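PDB 6NSI: manganese-binding protein from Chlamydia trachomatis, which binds iron, manganese and nickel ions, with a preference for ferrous iron, and delivers them to the membrane permease of an ABC importer. Local coordinates for residues Trp149-Pro158 with Arg275-Leu286; Val223-Thr231 with Ile250-Asn261. All coordinates share one frame; numbering follows the deposited sequence.

Contact 1 (Trp149-Pro158 with Arg275-Leu286); sequences WAARSLSTIP and RTITEELGGTVL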
loop_
_atom_site.group_PDB
_atom_site.type_symbol
_atom_site.label_atom_id
_atom_site.label_comp_id
_atom_site.label_asym_id
_atom_site.label_seq_id
_atom_site.Cartn_x
_atom_site.Cartn_y
_atom_site.Cartn_z
ATOM N N TRP A 149 -9.391 14.041 -4.132
ATOM C CA TRP A 149 -10.479 13.274 -4.732
ATOM C C TRP A 149 -10.852 12.068 -3.873
ATOM O O TRP A 149 -12.038 11.780 -3.674
ATOM C CB TRP A 149 -10.087 12.816 -6.138
ATOM C CG TRP A 149 -11.025 11.775 -6.694
ATOM C CD1 TRP A 149 -12.258 11.988 -7.249
ATOM C CD2 TRP A 149 -10.813 10.356 -6.724
ATOM N NE1 TRP A 149 -12.817 10.794 -7.640
ATOM C CE2 TRP A 149 -11.954 9.775 -7.325
ATOM C CE3 TRP A 149 -9.765 9.522 -6.309
ATOM C CZ2 TRP A 149 -12.085 8.389 -7.515
ATOM C CZ3 TRP A 149 -9.883 8.149 -6.506
ATOM C CH2 TRP A 149 -11.040 7.594 -7.105
ATOM N N ALA A 150 -9.849 11.346 -3.368
ATOM C CA ALA A 150 -10.117 10.173 -2.530
ATOM C C ALA A 150 -10.826 10.576 -1.243
ATOM O O ALA A 150 -11.849 9.988 -0.867
ATOM C CB ALA A 150 -8.809 9.438 -2.219
ATOM N N ALA A 151 -10.297 11.602 -0.562
ATOM C CA ALA A 151 -10.879 12.027 0.702
ATOM C C ALA A 151 -12.320 12.472 0.508
ATOM O O ALA A 151 -13.196 12.129 1.305
ATOM C CB ALA A 151 -10.036 13.146 1.310
ATOM N N ARG A 152 -12.588 13.203 -0.577
ATOM C CA ARG A 152 -13.944 13.664 -0.843
ATOM C C ARG A 152 -14.872 12.500 -1.169
ATOM O O ARG A 152 -15.997 12.433 -0.650
ATOM C CB ARG A 152 -13.937 14.693 -1.980
ATOM C CG ARG A 152 -13.500 16.103 -1.551
ATOM C CD ARG A 152 -12.872 16.901 -2.709
ATOM N NE ARG A 152 -13.247 16.345 -4.015
ATOM C CZ ARG A 152 -12.464 16.324 -5.099
ATOM N NH1 ARG A 152 -11.232 16.830 -5.062
ATOM N NH2 ARG A 152 -12.915 15.782 -6.230
ATOM N N SER A 153 -14.424 11.571 -2.021
ATOM C CA SER A 153 -15.256 10.419 -2.367
ATOM C C SER A 153 -15.516 9.545 -1.147
ATOM O O SER A 153 -16.660 9.163 -0.867
ATOM C CB SER A 153 -14.596 9.594 -3.471
ATOM O OG SER A 153 -14.416 10.355 -4.654
ATOM N N LEU A 154 -14.462 9.224 -0.406
ATOM C CA LEU A 154 -14.626 8.348 0.742
ATOM C C LEU A 154 -15.431 9.016 1.842
ATOM O O LEU A 154 -16.050 8.320 2.651
ATOM C CB LEU A 154 -13.251 7.891 1.228
ATOM C CG LEU A 154 -12.558 6.960 0.203
ATOM C CD1 LEU A 154 -11.044 6.811 0.435
ATOM C CD2 LEU A 154 -13.216 5.601 0.191
ATOM N N SER A 155 -15.488 10.350 1.849
ATOM C CA SER A 155 -16.299 11.064 2.827
ATOM C C SER A 155 -17.792 10.899 2.599
ATOM O O SER A 155 -18.574 11.222 3.498
ATOM C CB SER A 155 -15.950 12.547 2.809
ATOM O OG SER A 155 -14.814 12.750 3.620
ATOM N N THR A 156 -18.204 10.412 1.428
ATOM C CA THR A 156 -19.623 10.204 1.150
ATOM C C THR A 156 -20.137 8.873 1.703
ATOM O O THR A 156 -21.355 8.652 1.739
ATOM C CB THR A 156 -19.881 10.281 -0.369
ATOM O OG1 THR A 156 -19.314 9.138 -1.018
ATOM C CG2 THR A 156 -19.262 11.561 -0.985
ATOM N N ILE A 157 -19.246 7.978 2.111
ATOM C CA ILE A 157 -19.645 6.748 2.789
ATOM C C ILE A 157 -20.381 7.120 4.068
ATOM O O ILE A 157 -19.793 7.794 4.925
ATOM C CB ILE A 157 -18.424 5.873 3.113
ATOM C CG1 ILE A 157 -17.729 5.445 1.827
ATOM C CG2 ILE A 157 -18.840 4.667 4.017
ATOM C CD1 ILE A 157 -16.407 4.723 2.082
ATOM N N PRO A 158 -21.644 6.713 4.247
ATOM C CA PRO A 158 -22.322 6.961 5.524
ATOM C C PRO A 158 -21.466 6.490 6.690
ATOM O O PRO A 158 -20.881 5.406 6.652
ATOM C CB PRO A 158 -23.615 6.142 5.410
ATOM C CG PRO A 158 -23.833 5.977 3.942
ATOM C CD PRO A 158 -22.470 5.910 3.321
ATOM N N ARG A 275 -12.753 3.739 -5.631
ATOM C CA ARG A 275 -14.065 3.542 -6.243
ATOM C C ARG A 275 -14.768 2.330 -5.645
ATOM O O ARG A 275 -15.935 2.408 -5.251
ATOM C CB ARG A 275 -13.918 3.366 -7.757
ATOM C CG ARG A 275 -13.689 4.660 -8.523
ATOM C CD ARG A 275 -13.472 4.422 -10.035
ATOM N NE ARG A 275 -12.448 5.323 -10.564
ATOM C CZ ARG A 275 -12.702 6.540 -11.045
ATOM N NH1 ARG A 275 -13.957 6.992 -11.079
ATOM N NH2 ARG A 275 -11.708 7.309 -11.498
ATOM N N THR A 276 -14.060 1.196 -5.583
ATOM C CA THR A 276 -14.622 -0.029 -5.029
ATOM C C THR A 276 -15.088 0.170 -3.585
ATOM O O THR A 276 -16.233 -0.139 -3.242
ATOM C CB THR A 276 -13.585 -1.151 -5.137
ATOM O OG1 THR A 276 -13.252 -1.324 -6.523
ATOM C CG2 THR A 276 -14.130 -2.498 -4.570
ATOM N N ILE A 277 -14.227 0.722 -2.731
ATOM C CA ILE A 277 -14.612 0.873 -1.329
ATOM C C ILE A 277 -15.763 1.869 -1.189
ATOM O O ILE A 277 -16.728 1.621 -0.453
ATOM C CB ILE A 277 -13.378 1.270 -0.498
ATOM C CG1 ILE A 277 -12.401 0.083 -0.474
ATOM C CG2 ILE A 277 -13.773 1.746 0.941
ATOM C CD1 ILE A 277 -11.142 0.348 0.278
ATOM N N THR A 278 -15.701 2.995 -1.906
ATOM C CA THR A 278 -16.765 3.999 -1.804
ATOM C C THR A 278 -18.110 3.424 -2.237
ATOM O O THR A 278 -19.117 3.565 -1.529
ATOM C CB THR A 278 -16.415 5.239 -2.642
ATOM O OG1 THR A 278 -15.157 5.771 -2.215
ATOM C CG2 THR A 278 -17.476 6.341 -2.480
ATOM N N GLU A 279 -18.147 2.749 -3.391
ATOM C CA GLU A 279 -19.428 2.263 -3.901
ATOM C C GLU A 279 -20.008 1.172 -3.010
ATOM O O GLU A 279 -21.216 1.163 -2.728
ATOM C CB GLU A 279 -19.268 1.739 -5.332
ATOM C CG GLU A 279 -19.331 2.818 -6.398
ATOM C CD GLU A 279 -19.061 2.275 -7.793
ATOM O OE1 GLU A 279 -18.918 1.036 -7.945
ATOM O OE2 GLU A 279 -18.982 3.094 -8.735
ATOM N N GLU A 280 -19.170 0.236 -2.559
ATOM C CA GLU A 280 -19.703 -0.905 -1.818
ATOM C C GLU A 280 -20.149 -0.516 -0.417
ATOM O O GLU A 280 -21.083 -1.131 0.116
ATOM C CB GLU A 280 -18.670 -2.029 -1.751
ATOM C CG GLU A 280 -18.337 -2.636 -3.120
ATOM C CD GLU A 280 -19.330 -3.698 -3.571
ATOM O OE1 GLU A 280 -18.980 -4.486 -4.478
ATOM O OE2 GLU A 280 -20.463 -3.745 -3.022
ATOM N N LEU A 281 -19.507 0.484 0.197
ATOM C CA LEU A 281 -19.901 0.971 1.521
ATOM C C LEU A 281 -20.983 2.061 1.471
ATOM O O LEU A 281 -21.349 2.620 2.516
ATOM C CB LEU A 281 -18.672 1.468 2.288
ATOM C CG LEU A 281 -17.709 0.292 2.596
ATOM C CD1 LEU A 281 -16.554 0.758 3.446
ATOM C CD2 LEU A 281 -18.441 -0.815 3.296
ATOM N N GLY A 282 -21.521 2.359 0.296
ATOM C CA GLY A 282 -22.718 3.167 0.199
ATOM C C GLY A 282 -22.501 4.619 -0.153
ATOM O O GLY A 282 -23.468 5.396 -0.106
ATOM N N GLY A 283 -21.272 5.016 -0.500
ATOM C CA GLY A 283 -20.986 6.373 -0.910
ATOM C C GLY A 283 -21.205 6.591 -2.395
ATOM O O GLY A 283 -21.723 5.736 -3.119
ATOM N N THR A 284 -20.783 7.771 -2.856
ATOM C CA THR A 284 -20.879 8.138 -4.265
ATOM C C THR A 284 -19.545 8.705 -4.714
ATOM O O THR A 284 -19.022 9.631 -4.090
ATOM C CB THR A 284 -22.008 9.159 -4.510
ATOM O OG1 THR A 284 -23.239 8.657 -3.977
ATOM C CG2 THR A 284 -22.169 9.444 -6.007
ATOM N N VAL A 285 -18.994 8.137 -5.780
ATOM C CA VAL A 285 -17.684 8.533 -6.279
ATOM C C VAL A 285 -17.795 9.875 -6.997
ATOM O O VAL A 285 -18.598 10.035 -7.922
ATOM C CB VAL A 285 -17.122 7.451 -7.216
ATOM C CG1 VAL A 285 -15.810 7.894 -7.802
ATOM C CG2 VAL A 285 -16.995 6.104 -6.481
ATOM N N LEU A 286 -16.984 10.840 -6.579
ATOM C CA LEU A 286 -16.929 12.111 -7.291
ATOM C C LEU A 286 -16.304 11.932 -8.674
ATOM O O LEU A 286 -15.445 11.070 -8.889
ATOM C CB LEU A 286 -16.132 13.130 -6.485
ATOM C CG LEU A 286 -16.940 13.932 -5.465
ATOM C CD1 LEU A 286 -17.456 13.041 -4.326
ATOM C CD2 LEU A 286 -16.095 15.095 -4.941
HETATM O O HOH W 1 -24.439 8.190 0.287
#
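Ser-153 and Leu-154 on one helix end face Thr-278 on another; the axes of 149-154 and 275-280 run nearly parallel, 16° apart, with a closest approach of 9.9 Å. Helix 275-280 ends in a Schellman motif with Gly-282, at positive phi, as its C' residue. The tail then turns back along helix 149-154, and its backbone is gripped by three side chains. Thr-156 OG1 accepts from Thr-284 N at 2.7 Å and donates to Ser-153 O, lying in that carbonyl's plane. Farther along, Ser-153 OG receives Leu-286 N (3.2 Å) while donating a hydrogen bond to Trp-149 O. Trp-149 NE1 donates to Leu-286 O at 2.9 Å, in the indole plane but above the plane of the carbonyl. The Trp-149 ring, swung there with CG anti to N (chi1 167°), brings CZ2 over the centre of the Arg-275 guanidinium, CZ2 4.0 Å from Arg-275 CZ, the two planes 42° apart. Leu-286 CD2 meets the edge of the Arg-152 guanidinium, near its plane. Ile-157 CG2 rests on Leu-281 CB at 3.6 Å. Thr-278 OG1 is bonded within its helix to Val-274 O. Next to this joint of helices 129-154 and 266-280, Leu-154 and Ile-277 both pack on Phe-174 of helix 172-178.

Contact 2 (Val223-Thr231 with Ile250-Asn261); sequences VEVVFLEDT and IRLAKSPLYSDN. With FE (Fe (III) ion), chain B.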
loop_
_atom_site.group_PDB
_atom_site.type_symbol
_atom_site.label_atom_id
_atom_site.label_comp_id
_atom_site.label_asym_id
_atom_site.label_seq_id
_atom_site.Cartn_x
_atom_site.Cartn_y
_atom_site.Cartn_z
ATOM N N VAL A 223 -21.682 -4.867 9.362
ATOM C CA VAL A 223 -20.999 -4.789 8.083
ATOM C C VAL A 223 -21.753 -5.648 7.072
ATOM O O VAL A 223 -22.077 -6.808 7.349
ATOM C CB VAL A 223 -19.540 -5.258 8.246
ATOM C CG1 VAL A 223 -18.849 -5.315 6.921
ATOM C CG2 VAL A 223 -18.766 -4.361 9.208
ATOM N N GLU A 224 -22.025 -5.098 5.882
ATOM C CA GLU A 224 -22.778 -5.844 4.885
ATOM C C GLU A 224 -21.910 -6.430 3.783
ATOM O O GLU A 224 -22.367 -7.331 3.067
ATOM C CB GLU A 224 -23.851 -4.954 4.242
ATOM C CG GLU A 224 -24.827 -4.348 5.220
ATOM C CD GLU A 224 -25.610 -3.207 4.585
ATOM O OE1 GLU A 224 -26.070 -3.366 3.430
ATOM O OE2 GLU A 224 -25.727 -2.140 5.217
ATOM N N VAL A 225 -20.676 -5.950 3.636
ATOM C CA VAL A 225 -19.801 -6.384 2.562
ATOM C C VAL A 225 -18.371 -6.475 3.089
ATOM O O VAL A 225 -17.951 -5.701 3.957
ATOM C CB VAL A 225 -19.920 -5.424 1.348
ATOM C CG1 VAL A 225 -19.756 -3.994 1.807
ATOM C CG2 VAL A 225 -18.927 -5.793 0.250
ATOM N N VAL A 226 -17.628 -7.453 2.563
ATOM C CA VAL A 226 -16.220 -7.649 2.877
ATOM C C VAL A 226 -15.449 -7.667 1.558
ATOM O O VAL A 226 -16.003 -7.956 0.500
ATOM C CB VAL A 226 -16.004 -8.951 3.675
ATOM C CG1 VAL A 226 -16.886 -8.957 4.927
ATOM C CG2 VAL A 226 -16.344 -10.163 2.806
ATOM N N PHE A 227 -14.152 -7.381 1.627
ATOM C CA PHE A 227 -13.359 -7.140 0.425
ATOM C C PHE A 227 -12.261 -8.190 0.261
ATOM O O PHE A 227 -11.300 -8.215 1.035
ATOM C CB PHE A 227 -12.745 -5.741 0.460
ATOM C CG PHE A 227 -13.764 -4.630 0.457
ATOM C CD1 PHE A 227 -14.351 -4.201 1.653
ATOM C CD2 PHE A 227 -14.136 -4.012 -0.736
ATOM C CE1 PHE A 227 -15.283 -3.154 1.659
ATOM C CE2 PHE A 227 -15.087 -2.950 -0.738
ATOM C CZ PHE A 227 -15.652 -2.537 0.453
ATOM N N LEU A 228 -12.371 -8.990 -0.794
ATOM C CA LEU A 228 -11.282 -9.849 -1.247
ATOM C C LEU A 228 -10.150 -9.012 -1.811
ATOM O O LEU A 228 -10.366 -7.905 -2.301
ATOM C CB LEU A 228 -11.776 -10.797 -2.342
ATOM C CG LEU A 228 -12.941 -11.688 -1.915
ATOM C CD1 LEU A 228 -13.602 -12.304 -3.145
ATOM C CD2 LEU A 228 -12.407 -12.766 -1.016
ATOM N N GLU A 229 -8.931 -9.569 -1.767
ATOM C CA GLU A 229 -7.755 -8.939 -2.352
ATOM C C GLU A 229 -7.168 -9.836 -3.427
ATOM O O GLU A 229 -7.102 -11.060 -3.271
ATOM C CB GLU A 229 -6.662 -8.634 -1.311
ATOM C CG GLU A 229 -7.136 -7.750 -0.164
ATOM C CD GLU A 229 -6.275 -7.903 1.080
ATOM O OE1 GLU A 229 -5.079 -8.264 0.938
ATOM O OE2 GLU A 229 -6.791 -7.651 2.196
ATOM N N ASP A 230 -6.687 -9.184 -4.473
ATOM C CA ASP A 230 -6.024 -9.870 -5.601
ATOM C C ASP A 230 -4.817 -10.581 -5.013
ATOM O O ASP A 230 -4.201 -10.031 -4.128
ATOM C CB ASP A 230 -5.511 -8.864 -6.621
ATOM C CG ASP A 230 -5.052 -9.497 -7.918
ATOM O OD1 ASP A 230 -5.881 -10.019 -8.609
ATOM O OD2 ASP A 230 -3.881 -9.465 -8.185
ATOM N N THR A 231 -4.622 -11.843 -5.378
ATOM C CA THR A 231 -3.487 -12.740 -5.013
ATOM C C THR A 231 -3.495 -13.242 -3.562
ATOM O O THR A 231 -2.687 -14.092 -3.284
ATOM C CB THR A 231 -2.087 -12.149 -5.233
ATOM O OG1 THR A 231 -1.826 -11.301 -4.123
ATOM C CG2 THR A 231 -1.907 -11.382 -6.521
ATOM N N ILE A 250 -24.711 -10.525 4.209
ATOM C CA ILE A 250 -23.265 -10.339 4.096
ATOM C C ILE A 250 -22.815 -10.883 2.741
ATOM O O ILE A 250 -23.180 -11.997 2.344
ATOM C CB ILE A 250 -22.511 -11.027 5.252
ATOM C CG1 ILE A 250 -21.013 -10.830 5.096
ATOM C CG2 ILE A 250 -22.797 -12.523 5.280
ATOM C CD1 ILE A 250 -20.598 -9.386 5.045
ATOM N N ARG A 251 -22.026 -10.103 2.014
ATOM C CA ARG A 251 -21.615 -10.476 0.673
ATOM C C ARG A 251 -20.151 -10.112 0.481
ATOM O O ARG A 251 -19.569 -9.356 1.264
ATOM C CB ARG A 251 -22.467 -9.770 -0.378
ATOM C CG ARG A 251 -22.312 -8.257 -0.292
ATOM C CD ARG A 251 -23.376 -7.510 -1.066
ATOM N NE ARG A 251 -22.886 -6.181 -1.415
ATOM C CZ ARG A 251 -23.128 -5.078 -0.712
ATOM N NH1 ARG A 251 -23.881 -5.125 0.396
ATOM N NH2 ARG A 251 -22.616 -3.922 -1.121
ATOM N N LEU A 252 -19.562 -10.661 -0.577
ATOM C CA LEU A 252 -18.236 -10.274 -1.039
ATOM C C LEU A 252 -18.366 -9.082 -1.976
ATOM O O LEU A 252 -19.314 -9.004 -2.762
ATOM C CB LEU A 252 -17.547 -11.431 -1.774
ATOM C CG LEU A 252 -17.436 -12.823 -1.142
ATOM C CD1 LEU A 252 -17.060 -13.853 -2.212
ATOM C CD2 LEU A 252 -16.413 -12.846 0.004
ATOM N N ALA A 253 -17.412 -8.156 -1.896
ATOM C CA ALA A 253 -17.417 -7.035 -2.823
ATOM C C ALA A 253 -17.280 -7.549 -4.249
ATOM O O ALA A 253 -16.721 -8.623 -4.491
ATOM C CB ALA A 253 -16.293 -6.055 -2.491
ATOM N N LYS A 254 -17.817 -6.782 -5.200
ATOM C CA LYS A 254 -17.809 -7.225 -6.591
ATOM C C LYS A 254 -16.382 -7.350 -7.117
ATOM O O LYS A 254 -15.966 -8.420 -7.572
ATOM C CB LYS A 254 -18.625 -6.261 -7.453
ATOM C CG LYS A 254 -20.111 -6.589 -7.548
ATOM C CD LYS A 254 -20.364 -7.844 -8.397
ATOM C CE LYS A 254 -21.399 -8.751 -7.741
ATOM N NZ LYS A 254 -21.076 -10.187 -7.937
ATOM N N SER A 255 -15.597 -6.251 -7.039
ATOM C CA SER A 255 -14.226 -6.263 -7.539
ATOM C C SER A 255 -13.232 -6.434 -6.399
ATOM O O SER A 255 -13.460 -5.933 -5.295
ATOM C CB SER A 255 -13.885 -4.960 -8.274
ATOM O OG SER A 255 -14.964 -4.513 -9.071
ATOM N N PRO A 256 -12.106 -7.101 -6.658
ATOM C CA PRO A 256 -11.095 -7.272 -5.609
ATOM C C PRO A 256 -10.337 -5.976 -5.381
ATOM O O PRO A 256 -10.240 -5.120 -6.267
ATOM C CB PRO A 256 -10.180 -8.374 -6.166
ATOM C CG PRO A 256 -10.300 -8.255 -7.654
ATOM C CD PRO A 256 -11.702 -7.722 -7.938
ATOM N N LEU A 257 -9.821 -5.824 -4.164
ATOM C CA LEU A 257 -8.919 -4.724 -3.882
ATOM C C LEU A 257 -7.492 -5.162 -4.180
ATOM O O LEU A 257 -7.177 -6.349 -4.207
ATOM C CB LEU A 257 -9.049 -4.282 -2.425
ATOM C CG LEU A 257 -10.411 -3.775 -1.939
ATOM C CD1 LEU A 257 -10.297 -3.441 -0.438
ATOM C CD2 LEU A 257 -10.816 -2.525 -2.713
ATOM N N TYR A 258 -6.625 -4.193 -4.422
ATOM C CA TYR A 258 -5.212 -4.487 -4.636
ATOM C C TYR A 258 -4.446 -3.970 -3.431
ATOM O O TYR A 258 -4.286 -2.760 -3.262
ATOM C CB TYR A 258 -4.726 -3.885 -5.949
ATOM C CG TYR A 258 -5.359 -4.606 -7.114
ATOM C CD1 TYR A 258 -6.684 -4.349 -7.480
ATOM C CD2 TYR A 258 -4.661 -5.571 -7.823
ATOM C CE1 TYR A 258 -7.284 -5.028 -8.536
ATOM C CE2 TYR A 258 -5.255 -6.248 -8.873
ATOM C CZ TYR A 258 -6.563 -5.973 -9.225
ATOM O OH TYR A 258 -7.149 -6.655 -10.278
ATOM N N SER A 259 -3.996 -4.897 -2.587
ATOM C CA SER A 259 -3.338 -4.559 -1.333
ATOM C C SER A 259 -1.822 -4.439 -1.500
ATOM O O SER A 259 -1.230 -3.403 -1.186
ATOM C CB SER A 259 -3.660 -5.635 -0.294
ATOM O OG SER A 259 -3.206 -6.895 -0.774
ATOM N N ASP A 260 -1.180 -5.504 -1.972
ATOM C CA ASP A 260 0.271 -5.594 -1.991
ATOM C C ASP A 260 0.837 -5.458 -3.397
ATOM O O ASP A 260 2.051 -5.624 -3.596
ATOM C CB ASP A 260 0.718 -6.915 -1.367
ATOM C CG ASP A 260 0.540 -6.950 0.150
ATOM O OD1 ASP A 260 0.479 -5.874 0.805
ATOM O OD2 ASP A 260 0.475 -8.075 0.689
ATOM N N ASN A 261 -0.008 -5.178 -4.382
ATOM C CA ASN A 261 0.452 -5.147 -5.758
ATOM C C ASN A 261 -0.385 -4.133 -6.527
ATOM O O ASN A 261 -1.223 -3.430 -5.962
ATOM C CB ASN A 261 0.404 -6.543 -6.398
ATOM C CG ASN A 261 -1.027 -7.077 -6.573
ATOM O OD1 ASN A 261 -1.960 -6.645 -5.895
ATOM N ND2 ASN A 261 -1.189 -8.046 -7.469
HETATM FE FE FE B . 0.607 -6.680 2.684
HETATM O O HOH W 2 -24.933 -7.801 2.060
HETATM O O HOH W 3 -12.954 -6.656 -2.774
HETATM O O HOH W 4 -14.160 -8.667 -3.101
HETATM O O HOH W 5 -3.328 -7.355 -3.824
#
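A parallel beta pair, 225-226 beside 251-252, leads to the iron site of this solute-binding protein; helix 235-242 lies between the strands in sequence, making a beta-alpha-beta crossover. Val-226 is bonded through both its N and its O, to Arg-251 O (3.0 Å) and Ala-253 N (2.8 Å). After a shift of two residues, Leu-228 O takes Leu-257 N and Leu-257 O takes Asp-230 N. Two waters bridge the step, one joining Leu-228 N to Ala-253 O and another linking Leu-228 O and Ser-255 O.

Val-225 CB sits over the centre of the Arg-251 guanidinium, whose NH2 is salt-bridged to Glu-280. Val-226 and Leu-228 meet Leu-252 on the side covered by helix 235-242, whereas Phe-227 CD2 presses against Ala-253 CB at 3.5 Å and its CB against Leu-257 CD1.

Toward the metal, Ser-259 OG donates to Glu-229 OE1 at 2.9 Å from above the carboxylate plane. The same oxygen accepts from His-168 ND1, so Glu-229 is a second-shell residue that probably helps orient this iron ligand and makes its imidazole a stronger donor. Asp-260 binds iron through OD1 at 2.0 Å and OD2 at 2.4 Å, joined by His-36, His-102 and His-168. Beside this loop, a chi1 of -169° sets Asp-230 CG opposite its backbone N, where the carboxylate meets Tyr-258 CE2. The Asp-230 carboxylate and Asn-261 amide are nearly coplanar, 17° apart, and Asn-261 ND2 meets the anti lone pair of Asp-230 OD2 at 3.1 Å, with an N-H...O angle of 171°.

Overall arrangement
Contact 2 is nested in sequence within the loop closed by contact 1, and their centres lie 15 Å apart. Helix 266-280 ties them together, since it follows the strand 251-252 and its last turn packs back on that segment. Glu-280 makes the join with both carboxylate oxygens: OE2 forms a salt bridge with Arg-251 NH2 at 2.9 Å, and OE1 probably accepts a hydrogen bond from Lys-254 N at 2.7 Å. Thr-276 CG2 adds packing against Ser-255 O at 3.6 Å. Only contact 2 supplies an iron ligand; contact 1, a helix pair with the C-terminal tail bound along it, lies away from the site, its Ile-277 side chain about 14 Å from the metal.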